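Local coordinates for protein bacterial fluorinating enzyme homolog (Thermus thermophilus, PDB 2CW5) that catalyses the hydrolysis of S-adenosyl-L-methionine to adenosine and L-methionine, working as a homotrimer and without chlorinase or fluorinase activity, at the interface of chains A and B. Coordinates in Å, arbitrary orientation; residue numbers count along the deposited sequence, not the author numbering. Chains: chain A/B, Bacterial fluorinating enzyme homolog.

The interface of chains A and B. Residues chain A 39, 41, 47, 182-183; chain B 10, 13-14.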
ATOM      1  N   ALA A  39       5.711   0.617   3.230  1.00 18.85           N
ATOM      2  CA  ALA A  39       6.584   1.650   2.678  1.00 20.77           C
ATOM      3  C   ALA A  39       7.320   2.442   3.754  1.00 23.67           C
ATOM      4  O   ALA A  39       7.690   3.600   3.544  1.00 24.86           O
ATOM      5  CB  ALA A  39       5.783   2.594   1.778  1.00 21.48           C
ATOM      6  N   PRO A  41      10.349   3.805   5.860  1.00 26.12           N
ATOM      7  CA  PRO A  41      11.702   4.071   5.367  1.00 26.95           C
ATOM      8  C   PRO A  41      12.585   2.846   5.571  1.00 26.72           C
ATOM      9  O   PRO A  41      12.606   2.256   6.649  1.00 25.83           O
ATOM     10  CB  PRO A  41      12.154   5.260   6.217  1.00 28.39           C
ATOM     11  CG  PRO A  41      10.876   5.983   6.486  1.00 28.28           C
ATOM     12  CD  PRO A  41       9.922   4.846   6.811  1.00 27.32           C
ATOM     13  N   ARG A  47      11.143   4.430  13.373  1.00 18.81           N
ATOM     14  CA  ARG A  47       9.902   4.757  12.678  1.00 20.69           C
ATOM     15  C   ARG A  47       8.936   3.571  12.725  1.00 18.81           C
ATOM     16  O   ARG A  47       7.741   3.732  12.951  1.00 18.57           O
ATOM     17  CB  ARG A  47      10.207   5.110  11.220  1.00 22.47           C
ATOM     18  CG  ARG A  47       8.978   5.453  10.394  1.00 28.86           C
ATOM     19  CD  ARG A  47       8.371   6.771  10.824  1.00 34.25           C
ATOM     20  NE  ARG A  47       7.074   6.965  10.193  1.00 42.07           N
ATOM     21  CZ  ARG A  47       5.966   6.334  10.567  1.00 44.45           C
ATOM     22  NH1 ARG A  47       5.992   5.476  11.584  1.00 45.27           N
ATOM     23  NH2 ARG A  47       4.838   6.536   9.906  1.00 46.24           N
ATOM     24  N   ASP A 182       6.966  11.730  10.752  1.00 26.07           N
ATOM     25  CA  ASP A 182       5.904  11.162   9.930  1.00 28.09           C
ATOM     26  C   ASP A 182       6.159  11.666   8.511  1.00 29.42           C
ATOM     27  O   ASP A 182       7.151  12.355   8.275  1.00 29.06           O
ATOM     28  CB  ASP A 182       4.507  11.570  10.421  1.00 28.13           C
ATOM     29  CG  ASP A 182       4.256  13.059  10.338  1.00 28.80           C
ATOM     30  OD1 ASP A 182       5.037  13.775   9.677  1.00 28.79           O
ATOM     31  OD2 ASP A 182       3.256  13.507  10.933  1.00 31.32           O
ATOM     32  N   ARG A 183       5.274  11.335   7.576  1.00 32.18           N
ATOM     33  CA  ARG A 183       5.458  11.728   6.180  1.00 34.92           C
ATOM     34  C   ARG A 183       5.514  13.224   5.891  1.00 34.46           C
ATOM     35  O   ARG A 183       6.095  13.637   4.889  1.00 35.88           O
ATOM     36  CB  ARG A 183       4.378  11.079   5.302  1.00 37.94           C
ATOM     37  CG  ARG A 183       2.946  11.457   5.645  1.00 41.88           C
ATOM     38  CD  ARG A 183       1.966  10.661   4.779  1.00 46.22           C
ATOM     39  NE  ARG A 183       0.570  11.015   5.026  1.00 50.00           N
ATOM     40  CZ  ARG A 183      -0.025  10.951   6.214  1.00 51.57           C
ATOM     41  NH1 ARG A 183      -1.300  11.291   6.338  1.00 52.56           N
ATOM     42  NH2 ARG A 183       0.656  10.554   7.281  1.00 53.79           N
TER
ATOM     43  N   PHE B  10      -4.298   8.736   3.152  1.00 20.02           N
ATOM     44  CA  PHE B  10      -3.398   8.387   4.256  1.00 22.30           C
ATOM     45  C   PHE B  10      -2.015   7.908   3.821  1.00 22.24           C
ATOM     46  O   PHE B  10      -1.069   7.979   4.597  1.00 21.11           O
ATOM     47  CB  PHE B  10      -4.024   7.321   5.170  1.00 21.89           C
ATOM     48  CG  PHE B  10      -5.252   7.783   5.911  1.00 25.54           C
ATOM     49  CD1 PHE B  10      -5.569   9.135   6.008  1.00 27.34           C
ATOM     50  CD2 PHE B  10      -6.083   6.857   6.535  1.00 25.93           C
ATOM     51  CE1 PHE B  10      -6.696   9.560   6.720  1.00 27.68           C
ATOM     52  CE2 PHE B  10      -7.211   7.271   7.248  1.00 27.05           C
ATOM     53  CZ  PHE B  10      -7.516   8.624   7.341  1.00 28.54           C
ATOM     54  N   GLU B  13       2.950   4.842   4.057  1.00 27.91           N
ATOM     55  CA  GLU B  13       4.027   4.872   5.045  1.00 30.72           C
ATOM     56  C   GLU B  13       3.575   4.732   6.492  1.00 32.15           C
ATOM     57  O   GLU B  13       4.355   4.328   7.353  1.00 32.33           O
ATOM     58  CB  GLU B  13       4.826   6.169   4.906  1.00 33.31           C
ATOM     59  CG  GLU B  13       5.668   6.260   3.654  1.00 38.12           C
ATOM     60  CD  GLU B  13       6.440   7.562   3.577  1.00 39.55           C
ATOM     61  OE1 GLU B  13       5.815   8.613   3.333  1.00 42.04           O
ATOM     62  OE2 GLU B  13       7.673   7.536   3.769  1.00 43.32           O
ATOM     63  N   ASP B  14       2.317   5.065   6.753  1.00 32.00           N
ATOM     64  CA  ASP B  14       1.770   5.010   8.102  1.00 31.69           C
ATOM     65  C   ASP B  14       0.738   3.900   8.244  1.00 29.43           C
ATOM     66  O   ASP B  14       0.236   3.372   7.252  1.00 31.18           O
ATOM     67  CB  ASP B  14       1.114   6.348   8.439  1.00 35.38           C
ATOM     68  CG  ASP B  14       2.044   7.524   8.229  1.00 38.85           C
ATOM     69  OD1 ASP B  14       2.932   7.745   9.078  1.00 42.39           O
ATOM     70  OD2 ASP B  14       1.893   8.226   7.208  1.00 42.10           O
TER
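Across a subunit boundary of the homotrimer, the loop of chain B that follows strand 4-8 inserts B:Glu13 and B:Asp14 between two parts of chain A: A:Arg47 on helix 45-55 with A:Ala39 in the loop before it, and A:Arg183 in the loop after strand 175-181. The loop of chain B also holds B:Asp9, a probable adenosine-binding residue, so this part of the trimer contact lies close in sequence to the active site. B:Asp14 is the charged centre, its carboxylate shared between two arginines of the neighbouring subunit, one salt bridge to each oxygen. A:Arg183 NH2 lies 2.6 Å from B:Asp14 OD2. A:Arg47 NH2 pairs with the other oxygen, OD1, at a modelled separation too short to be taken literally. The two arginines meet the carboxylate differently: the A:Arg47 guanidinium lies moderately tilted to it, the planes 26° apart with B:Asp14 CG in plane at its edge, whereas that of A:Arg183 is turned by 61°. A:Arg47 sets out with CG anti to its backbone N (chi1 179°) and bends at chi2, which brings NH2 to the acid. A:Arg183 runs extended from CG to NE and passes across the acid at about a right angle, with CD 3.4 Å from B:Asp14 OD2. The backbone carbonyl oxygen of B:Phe10 sits over one face of the same guanidinium, toward its rim, 3.5 Å from A:Arg183 CZ. An alanine in place of A:Arg183 would probably leave B:Asp14 OD2 without its charge partner and open a gap beside the B:Phe10 carbonyl. B:Glu13 reaches away from this cluster, extended beyond CG, and packs its stem against A:Ala39, with B:Glu13 CG 3.3 Å from the carbonyl oxygen of A:Ala39. Its carboxylate touches the base of the A:Arg183 side chain, B:Glu13 OE1 lying 3.5 Å from A:Arg183 CB.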